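Long-range contact in beta-glycosidase (PDB 6T2R), which probably acts as an endo-beta-galactosidase of glycoside hydrolase family 16, an O-glycanase with which gut bacteria begin to break down mucin: residues G121-T133 / P227-V241. Residues are numbered along the deposited sequence; the frame is centred on the assembly and turned at random.
Sequences GAWPAIWTLPYET and PQYLLIDMQLGGSWV
Trp127 and Leu231 form one rung of an antiparallel ladder inside the beta-jelly-roll sandwich of family 16: the axes of strands 125-130 and 228-233 approach to 4.5 Å, their N-to-C directions 147° apart. Paired amides, among them Leu231 N to Trp127 O at 2.7 Å, fix the register.

Ala125, Trp127, Leu129, Tyr229, Leu231 and Asp233 share one face. With chi1 at 59°, Trp127 CG sits between its backbone N and carbonyl carbon, turning the indole across Leu231, whose CB lies 3.7 Å from the five-membered-ring centroid. At the ring edge, Trp127 NE1 donates in plane to Asp233 OD1 (2.9 Å, 160° at the hydrogen).

Beyond the strands, Gln235 CB and Val241 CG1 lie over opposite faces of the Trp123 five-membered ring, 3.6 and 3.9 Å from its centroid. Thr128, on the face opposite Trp127, hydrogen-bonds through OG1 to Gln228 OE1 at 2.7 Å, the glutamine chain bending back at chi2 to reach it.

Trp127 also touches Glu143 and Asp145, and Trp123 touches Glu148, the acidic residues of an ExDxxE sequence characteristic of family 16. The contact therefore probably borders the substrate cleft, where CH-pi packing and the carboxylate bond would restrict indole rotation.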
ATOM      1  N   GLY A 121       8.348 -12.649  10.607  1.00 30.73           N
ATOM      2  CA  GLY A 121       7.687 -11.518  11.284  1.00 32.49           C
ATOM      3  C   GLY A 121       7.597 -10.272  10.438  1.00 30.04           C
ATOM      4  O   GLY A 121       6.939  -9.322  10.866  1.00 30.37           O
ATOM      5  N   ALA A 122       8.183 -10.273   9.248  1.00 32.47           N
ATOM      6  CA  ALA A 122       8.042  -9.131   8.315  1.00 32.87           C
ATOM      7  C   ALA A 122       6.734  -9.262   7.495  1.00 32.99           C
ATOM      8  O   ALA A 122       6.350 -10.396   7.083  1.00 34.82           O
ATOM      9  CB  ALA A 122       9.276  -9.023   7.454  1.00 30.49           C
ATOM     10  N   TRP A 123       6.061  -8.125   7.292  1.00 30.68           N
ATOM     11  CA  TRP A 123       4.846  -7.989   6.448  1.00 29.11           C
ATOM     12  C   TRP A 123       4.802  -6.575   5.891  1.00 27.55           C
ATOM     13  O   TRP A 123       3.933  -5.768   6.231  1.00 29.00           O
ATOM     14  CB  TRP A 123       3.583  -8.376   7.222  1.00 27.86           C
ATOM     15  CG  TRP A 123       3.329  -7.664   8.510  1.00 29.48           C
ATOM     16  CD1 TRP A 123       4.202  -7.462   9.539  1.00 32.51           C
ATOM     17  CD2 TRP A 123       2.063  -7.143   8.956  1.00 27.76           C
ATOM     18  NE1 TRP A 123       3.573  -6.828  10.574  1.00 33.60           N
ATOM     19  CE2 TRP A 123       2.258  -6.612  10.243  1.00 29.54           C
ATOM     20  CE3 TRP A 123       0.801  -7.035   8.377  1.00 29.67           C
ATOM     21  CZ2 TRP A 123       1.245  -5.979  10.961  1.00 27.00           C
ATOM     22  CZ3 TRP A 123      -0.208  -6.411   9.091  1.00 28.38           C
ATOM     23  CH2 TRP A 123       0.018  -5.895  10.366  1.00 27.26           C
ATOM     24  N   PRO A 124       5.747  -6.254   4.979  1.00 25.88           N
ATOM     25  CA  PRO A 124       5.698  -4.994   4.232  1.00 25.86           C
ATOM     26  C   PRO A 124       4.386  -4.872   3.440  1.00 23.72           C
ATOM     27  O   PRO A 124       3.914  -5.871   2.971  1.00 20.45           O
ATOM     28  CB  PRO A 124       6.867  -5.108   3.257  1.00 25.86           C
ATOM     29  CG  PRO A 124       7.010  -6.620   3.099  1.00 24.93           C
ATOM     30  CD  PRO A 124       6.818  -7.141   4.499  1.00 24.12           C
ATOM     31  N   ALA A 125       3.830  -3.667   3.372  1.00 20.59           N
ATOM     32  CA  ALA A 125       2.519  -3.401   2.757  1.00 22.25           C
ATOM     33  C   ALA A 125       2.595  -2.211   1.810  1.00 23.00           C
ATOM     34  O   ALA A 125       3.425  -1.295   2.014  1.00 22.49           O
ATOM     35  CB  ALA A 125       1.463  -3.177   3.824  1.00 23.07           C
ATOM     36  N   ILE A 126       1.726  -2.221   0.803  1.00 25.07           N
ATOM     37  CA  ILE A 126       1.434  -1.074  -0.105  1.00 22.12           C
ATOM     38  C   ILE A 126      -0.082  -0.924  -0.093  1.00 23.40           C
ATOM     39  O   ILE A 126      -0.781  -1.899  -0.402  1.00 22.45           O
ATOM     40  CB  ILE A 126       1.975  -1.355  -1.521  1.00 22.86           C
ATOM     41  CG1 ILE A 126       3.484  -1.614  -1.500  1.00 21.08           C
ATOM     42  CG2 ILE A 126       1.585  -0.237  -2.470  1.00 23.84           C
ATOM     43  CD1 ILE A 126       4.081  -2.195  -2.770  1.00 21.76           C
ATOM     44  N   TRP A 127      -0.598   0.244   0.246  1.00 23.76           N
ATOM     45  CA  TRP A 127      -2.036   0.325   0.529  1.00 22.23           C
ATOM     46  C   TRP A 127      -2.503   1.760   0.534  1.00 22.13           C
ATOM     47  O   TRP A 127      -1.642   2.677   0.576  1.00 23.97           O
ATOM     48  CB  TRP A 127      -2.319  -0.413   1.835  1.00 23.26           C
ATOM     49  CG  TRP A 127      -1.621   0.060   3.072  1.00 25.27           C
ATOM     50  CD1 TRP A 127      -0.278   0.108   3.339  1.00 25.48           C
ATOM     51  CD2 TRP A 127      -2.278   0.390   4.314  1.00 24.74           C
ATOM     52  NE1 TRP A 127      -0.064   0.497   4.642  1.00 23.51           N
ATOM     53  CE2 TRP A 127      -1.267   0.682   5.254  1.00 22.66           C
ATOM     54  CE3 TRP A 127      -3.627   0.487   4.701  1.00 25.30           C
ATOM     55  CZ2 TRP A 127      -1.563   1.054   6.554  1.00 23.76           C
ATOM     56  CZ3 TRP A 127      -3.925   0.863   5.994  1.00 24.31           C
ATOM     57  CH2 TRP A 127      -2.896   1.134   6.899  1.00 27.41           C
ATOM     58  N   THR A 128      -3.822   1.930   0.461  1.00 24.07           N
ATOM     59  CA  THR A 128      -4.464   3.251   0.436  1.00 24.14           C
ATOM     60  C   THR A 128      -5.614   3.330   1.438  1.00 24.52           C
ATOM     61  O   THR A 128      -6.262   2.323   1.728  1.00 23.60           O
ATOM     62  CB  THR A 128      -4.944   3.627  -0.968  1.00 25.04           C
ATOM     63  OG1 THR A 128      -6.155   2.913  -1.235  1.00 23.07           O
ATOM     64  CG2 THR A 128      -3.865   3.398  -2.005  1.00 23.93           C
ATOM     65  N   LEU A 129      -5.787   4.552   1.931  1.00 24.55           N
ATOM     66  CA  LEU A 129      -6.798   5.025   2.898  1.00 24.30           C
ATOM     67  C   LEU A 129      -7.418   6.291   2.322  1.00 24.62           C
ATOM     68  O   LEU A 129      -6.839   6.893   1.432  1.00 23.93           O
ATOM     69  CB  LEU A 129      -6.104   5.282   4.240  1.00 24.72           C
ATOM     70  CG  LEU A 129      -5.724   4.018   5.011  1.00 24.15           C
ATOM     71  CD1 LEU A 129      -5.051   4.392   6.299  1.00 23.57           C
ATOM     72  CD2 LEU A 129      -6.941   3.130   5.257  1.00 23.00           C
ATOM     73  N   PRO A 130      -8.618   6.703   2.784  1.00 24.94           N
ATOM     74  CA  PRO A 130      -9.211   7.964   2.345  1.00 24.57           C
ATOM     75  C   PRO A 130      -8.310   9.160   2.638  1.00 23.33           C
ATOM     76  O   PRO A 130      -7.794   9.279   3.747  1.00 21.73           O
ATOM     77  CB  PRO A 130     -10.538   8.051   3.119  1.00 28.97           C
ATOM     78  CG  PRO A 130     -10.822   6.597   3.488  1.00 27.30           C
ATOM     79  CD  PRO A 130      -9.466   5.973   3.725  1.00 24.22           C
ATOM     80  N   TYR A 131      -8.114   9.986   1.603  1.00 23.94           N
ATOM     81  CA  TYR A 131      -7.322  11.236   1.643  1.00 24.81           C
ATOM     82  C   TYR A 131      -7.961  12.188   2.652  1.00 23.74           C
ATOM     83  O   TYR A 131      -7.241  12.818   3.426  1.00 24.75           O
ATOM     84  CB  TYR A 131      -7.272  11.918   0.271  1.00 25.72           C
ATOM     85  CG  TYR A 131      -6.334  13.094   0.278  1.00 27.64           C
ATOM     86  CD1 TYR A 131      -4.957  12.910   0.149  1.00 27.35           C
ATOM     87  CD2 TYR A 131      -6.826  14.369   0.507  1.00 25.89           C
ATOM     88  CE1 TYR A 131      -4.086  13.980   0.233  1.00 29.67           C
ATOM     89  CE2 TYR A 131      -5.977  15.454   0.545  1.00 30.76           C
ATOM     90  CZ  TYR A 131      -4.606  15.257   0.419  1.00 32.06           C
ATOM     91  OH  TYR A 131      -3.789  16.348   0.521  1.00 31.81           O
ATOM     92  N   GLU A 132      -9.284  12.283   2.635  1.00 26.14           N
ATOM     93  CA  GLU A 132     -10.035  13.250   3.491  1.00 29.20           C
ATOM     94  C   GLU A 132     -10.177  12.677   4.920  1.00 28.94           C
ATOM     95  O   GLU A 132     -11.229  12.096   5.240  1.00 27.80           O
ATOM     96  CB  GLU A 132     -11.372  13.559   2.834  1.00 29.47           C
ATOM     97  CG  GLU A 132     -11.238  14.214   1.470  1.00 31.61           C
ATOM     98  CD  GLU A 132     -12.470  14.001   0.604  1.00 32.57           C
ATOM     99  OE1 GLU A 132     -13.138  14.982   0.362  1.00 31.99           O
ATOM    100  OE2 GLU A 132     -12.775  12.850   0.204  1.00 31.32           O
ATOM    101  N   THR A 133      -9.142  12.827   5.749  1.00 26.67           N
ATOM    102  CA  THR A 133      -9.044  12.131   7.052  1.00 27.45           C
ATOM    103  C   THR A 133     -10.004  12.743   8.074  1.00 27.36           C
ATOM    104  O   THR A 133     -10.226  12.098   9.078  1.00 25.85           O
ATOM    105  CB  THR A 133      -7.603  12.135   7.568  1.00 25.35           C
ATOM    106  OG1 THR A 133      -7.211  13.491   7.699  1.00 24.80           O
ATOM    107  CG2 THR A 133      -6.660  11.417   6.638  1.00 27.77           C
ATOM    108  N   PRO A 227     -11.195  10.147  -2.971  1.00 25.44           N
ATOM    109  CA  PRO A 227      -9.764  10.393  -3.047  1.00 24.72           C
ATOM    110  C   PRO A 227      -9.011   9.563  -2.000  1.00 23.86           C
ATOM    111  O   PRO A 227      -9.463   9.476  -0.864  1.00 20.97           O
ATOM    112  CB  PRO A 227      -9.651  11.881  -2.719  1.00 26.32           C
ATOM    113  CG  PRO A 227     -10.991  12.445  -3.109  1.00 25.37           C
ATOM    114  CD  PRO A 227     -11.975  11.372  -2.714  1.00 25.39           C
ATOM    115  N   GLN A 228      -7.850   9.041  -2.397  1.00 23.87           N
ATOM    116  CA  GLN A 228      -7.012   8.128  -1.591  1.00 24.69           C
ATOM    117  C   GLN A 228      -5.682   8.816  -1.294  1.00 25.01           C
ATOM    118  O   GLN A 228      -5.237   9.643  -2.131  1.00 24.72           O
ATOM    119  CB  GLN A 228      -6.823   6.825  -2.384  1.00 23.66           C
ATOM    120  CG  GLN A 228      -8.148   6.186  -2.818  1.00 21.98           C
ATOM    121  CD  GLN A 228      -8.806   5.436  -1.684  1.00 23.08           C
ATOM    122  OE1 GLN A 228      -8.125   4.769  -0.908  1.00 24.30           O
ATOM    123  NE2 GLN A 228     -10.130   5.575  -1.554  1.00 23.50           N
ATOM    124  N   TYR A 229      -5.047   8.465  -0.174  1.00 23.83           N
ATOM    125  CA  TYR A 229      -3.582   8.631  -0.010  1.00 23.88           C
ATOM    126  C   TYR A 229      -2.935   7.243   0.036  1.00 24.98           C
ATOM    127  O   TYR A 229      -3.605   6.240   0.412  1.00 24.76           O
ATOM    128  CB  TYR A 229      -3.253   9.530   1.177  1.00 25.62           C
ATOM    129  CG  TYR A 229      -3.350   8.948   2.569  1.00 25.92           C
ATOM    130  CD1 TYR A 229      -2.230   8.439   3.195  1.00 26.36           C
ATOM    131  CD2 TYR A 229      -4.532   8.995   3.297  1.00 27.34           C
ATOM    132  CE1 TYR A 229      -2.280   7.953   4.494  1.00 27.61           C
ATOM    133  CE2 TYR A 229      -4.598   8.514   4.595  1.00 26.26           C
ATOM    134  CZ  TYR A 229      -3.464   8.017   5.201  1.00 26.08           C
ATOM    135  OH  TYR A 229      -3.491   7.573   6.484  1.00 22.58           O
ATOM    136  N   LEU A 230      -1.657   7.201  -0.343  1.00 24.06           N
ATOM    137  CA  LEU A 230      -0.873   5.964  -0.561  1.00 24.02           C
ATOM    138  C   LEU A 230       0.121   5.824   0.580  1.00 23.61           C
ATOM    139  O   LEU A 230       0.709   6.837   0.967  1.00 23.67           O
ATOM    140  CB  LEU A 230      -0.116   6.111  -1.878  1.00 24.11           C
ATOM    141  CG  LEU A 230       0.807   4.953  -2.207  1.00 23.98           C
ATOM    142  CD1 LEU A 230       0.072   3.609  -2.223  1.00 24.57           C
ATOM    143  CD2 LEU A 230       1.471   5.208  -3.549  1.00 27.90           C
ATOM    144  N   LEU A 231       0.194   4.637   1.139  1.00 24.03           N
ATOM    145  CA  LEU A 231       1.134   4.219   2.201  1.00 24.67           C
ATOM    146  C   LEU A 231       1.986   3.097   1.605  1.00 24.59           C
ATOM    147  O   LEU A 231       1.404   2.141   0.978  1.00 27.46           O
ATOM    148  CB  LEU A 231       0.364   3.697   3.429  1.00 24.92           C
ATOM    149  CG  LEU A 231      -0.646   4.658   4.072  1.00 27.22           C
ATOM    150  CD1 LEU A 231      -2.021   4.554   3.394  1.00 27.87           C
ATOM    151  CD2 LEU A 231      -0.808   4.356   5.551  1.00 27.25           C
ATOM    152  N   ILE A 232       3.279   3.172   1.856  1.00 22.90           N
ATOM    153  CA  ILE A 232       4.299   2.137   1.527  1.00 24.12           C
ATOM    154  C   ILE A 232       5.172   1.993   2.766  1.00 24.49           C
ATOM    155  O   ILE A 232       5.753   3.022   3.179  1.00 26.60           O
ATOM    156  CB  ILE A 232       5.149   2.510   0.300  1.00 24.41           C
ATOM    157  CG1 ILE A 232       4.274   2.807  -0.918  1.00 24.34           C
ATOM    158  CG2 ILE A 232       6.133   1.375   0.045  1.00 27.20           C
ATOM    159  CD1 ILE A 232       4.992   3.372  -2.116  1.00 25.63           C
ATOM    160  N   ASP A 233       5.196   0.824   3.405  1.00 21.80           N
ATOM    161  CA  ASP A 233       5.864   0.786   4.723  1.00 26.11           C
ATOM    162  C   ASP A 233       6.208  -0.643   5.087  1.00 25.93           C
ATOM    163  O   ASP A 233       5.396  -1.548   4.832  1.00 27.84           O
ATOM    164  CB  ASP A 233       4.997   1.455   5.805  1.00 29.60           C
ATOM    165  CG  ASP A 233       3.713   0.693   6.109  1.00 27.61           C
ATOM    166  OD1 ASP A 233       2.777   0.750   5.279  1.00 26.65           O
ATOM    167  OD2 ASP A 233       3.695  -0.005   7.136  1.00 30.13           O
ATOM    168  N   MET A 234       7.411  -0.795   5.630  1.00 27.33           N
ATOM    169  CA  MET A 234       7.878  -2.015   6.297  1.00 26.47           C
ATOM    170  C   MET A 234       7.100  -2.126   7.608  1.00 26.72           C
ATOM    171  O   MET A 234       6.720  -1.080   8.213  1.00 25.56           O
ATOM    172  CB  MET A 234       9.389  -1.958   6.553  1.00 30.41           C
ATOM    173  CG  MET A 234       9.964  -3.202   7.219  1.00 27.21           C
ATOM    174  SD  MET A 234       9.534  -4.738   6.409  1.00 30.46           S
ATOM    175  CE  MET A 234      10.456  -4.615   4.876  1.00 31.63           C
ATOM    176  N   GLN A 235       6.858  -3.368   7.991  1.00 23.54           N
ATOM    177  CA  GLN A 235       6.046  -3.746   9.155  1.00 25.46           C
ATOM    178  C   GLN A 235       6.726  -4.987   9.737  1.00 25.47           C
ATOM    179  O   GLN A 235       7.220  -5.852   8.943  1.00 25.21           O
ATOM    180  CB  GLN A 235       4.589  -3.980   8.718  1.00 23.18           C
ATOM    181  CG  GLN A 235       3.907  -2.717   8.233  1.00 24.96           C
ATOM    182  CD  GLN A 235       2.500  -2.877   7.700  1.00 25.52           C
ATOM    183  OE1 GLN A 235       1.959  -3.973   7.543  1.00 26.99           O
ATOM    184  NE2 GLN A 235       1.927  -1.759   7.356  1.00 20.30           N
ATOM    185  N   LEU A 236       6.755  -5.070  11.066  1.00 28.89           N
ATOM    186  CA  LEU A 236       7.354  -6.221  11.799  1.00 33.05           C
ATOM    187  C   LEU A 236       6.445  -6.641  12.962  1.00 31.47           C
ATOM    188  O   LEU A 236       6.145  -5.776  13.822  1.00 32.56           O
ATOM    189  CB  LEU A 236       8.744  -5.816  12.312  1.00 35.55           C
ATOM    190  CG  LEU A 236       9.867  -5.822  11.276  1.00 37.49           C
ATOM    191  CD1 LEU A 236      11.155  -5.245  11.878  1.00 37.71           C
ATOM    192  CD2 LEU A 236      10.102  -7.226  10.731  1.00 36.90           C
ATOM    193  N   GLY A 237       5.994  -7.901  12.949  1.00 32.31           N
ATOM    194  CA  GLY A 237       5.186  -8.515  14.022  1.00 35.45           C
ATOM    195  C   GLY A 237       3.713  -8.113  14.016  1.00 35.35           C
ATOM    196  O   GLY A 237       3.324  -7.085  13.403  1.00 31.80           O
ATOM    197  N   GLY A 238       2.920  -8.898  14.744  1.00 32.44           N
ATOM    198  CA  GLY A 238       1.465  -8.741  14.911  1.00 32.09           C
ATOM    199  C   GLY A 238       0.812 -10.109  14.927  1.00 36.67           C
ATOM    200  O   GLY A 238       1.517 -11.127  14.719  1.00 32.72           O
ATOM    201  N   SER A 239      -0.499 -10.157  15.151  1.00 38.25           N
ATOM    202  CA  SER A 239      -1.191 -11.440  15.389  1.00 41.60           C
ATOM    203  C   SER A 239      -1.225 -12.187  14.066  1.00 38.24           C
ATOM    204  O   SER A 239      -1.100 -13.397  14.099  1.00 37.36           O
ATOM    205  CB  SER A 239      -2.567 -11.247  15.990  1.00 44.80           C
ATOM    206  OG  SER A 239      -3.137 -10.038  15.524  1.00 49.11           O
ATOM    207  N   TRP A 240      -1.347 -11.476  12.947  1.00 37.66           N
ATOM    208  CA  TRP A 240      -1.471 -12.111  11.608  1.00 35.71           C
ATOM    209  C   TRP A 240      -0.130 -12.736  11.182  1.00 37.16           C
ATOM    210  O   TRP A 240      -0.093 -13.921  10.792  1.00 37.84           O
ATOM    211  CB  TRP A 240      -2.005 -11.105  10.578  1.00 33.91           C
ATOM    212  CG  TRP A 240      -2.248 -11.713   9.234  1.00 30.82           C
ATOM    213  CD1 TRP A 240      -2.581 -13.009   8.986  1.00 30.47           C
ATOM    214  CD2 TRP A 240      -2.190 -11.060   7.953  1.00 30.69           C
ATOM    215  NE1 TRP A 240      -2.730 -13.209   7.642  1.00 34.71           N
ATOM    216  CE2 TRP A 240      -2.504 -12.032   6.982  1.00 31.16           C
ATOM    217  CE3 TRP A 240      -1.876  -9.758   7.527  1.00 35.03           C
ATOM    218  CZ2 TRP A 240      -2.527 -11.746   5.621  1.00 32.58           C
ATOM    219  CZ3 TRP A 240      -1.938  -9.456   6.181  1.00 33.20           C
ATOM    220  CH2 TRP A 240      -2.256 -10.441   5.242  1.00 33.97           C
ATOM    221  N   VAL A 241       0.957 -11.987  11.244  1.00 35.69           N
ATOM    222  CA  VAL A 241       2.239 -12.456  10.636  1.00 35.64           C
ATOM    223  C   VAL A 241       2.949 -13.429  11.585  1.00 34.10           C
ATOM    224  O   VAL A 241       3.668 -14.303  11.093  1.00 36.02           O
ATOM    225  CB  VAL A 241       3.129 -11.264  10.259  1.00 33.04           C
ATOM    226  CG1 VAL A 241       3.620 -10.508  11.492  1.00 35.03           C
ATOM    227  CG2 VAL A 241       4.261 -11.705   9.347  1.00 37.03           C
TER
HETATM  228  O   HOH W   1      -9.074   3.157   0.860  1.00 31.64           O
HETATM  229  O   HOH W   2     -11.132  10.856   0.910  1.00 22.82           O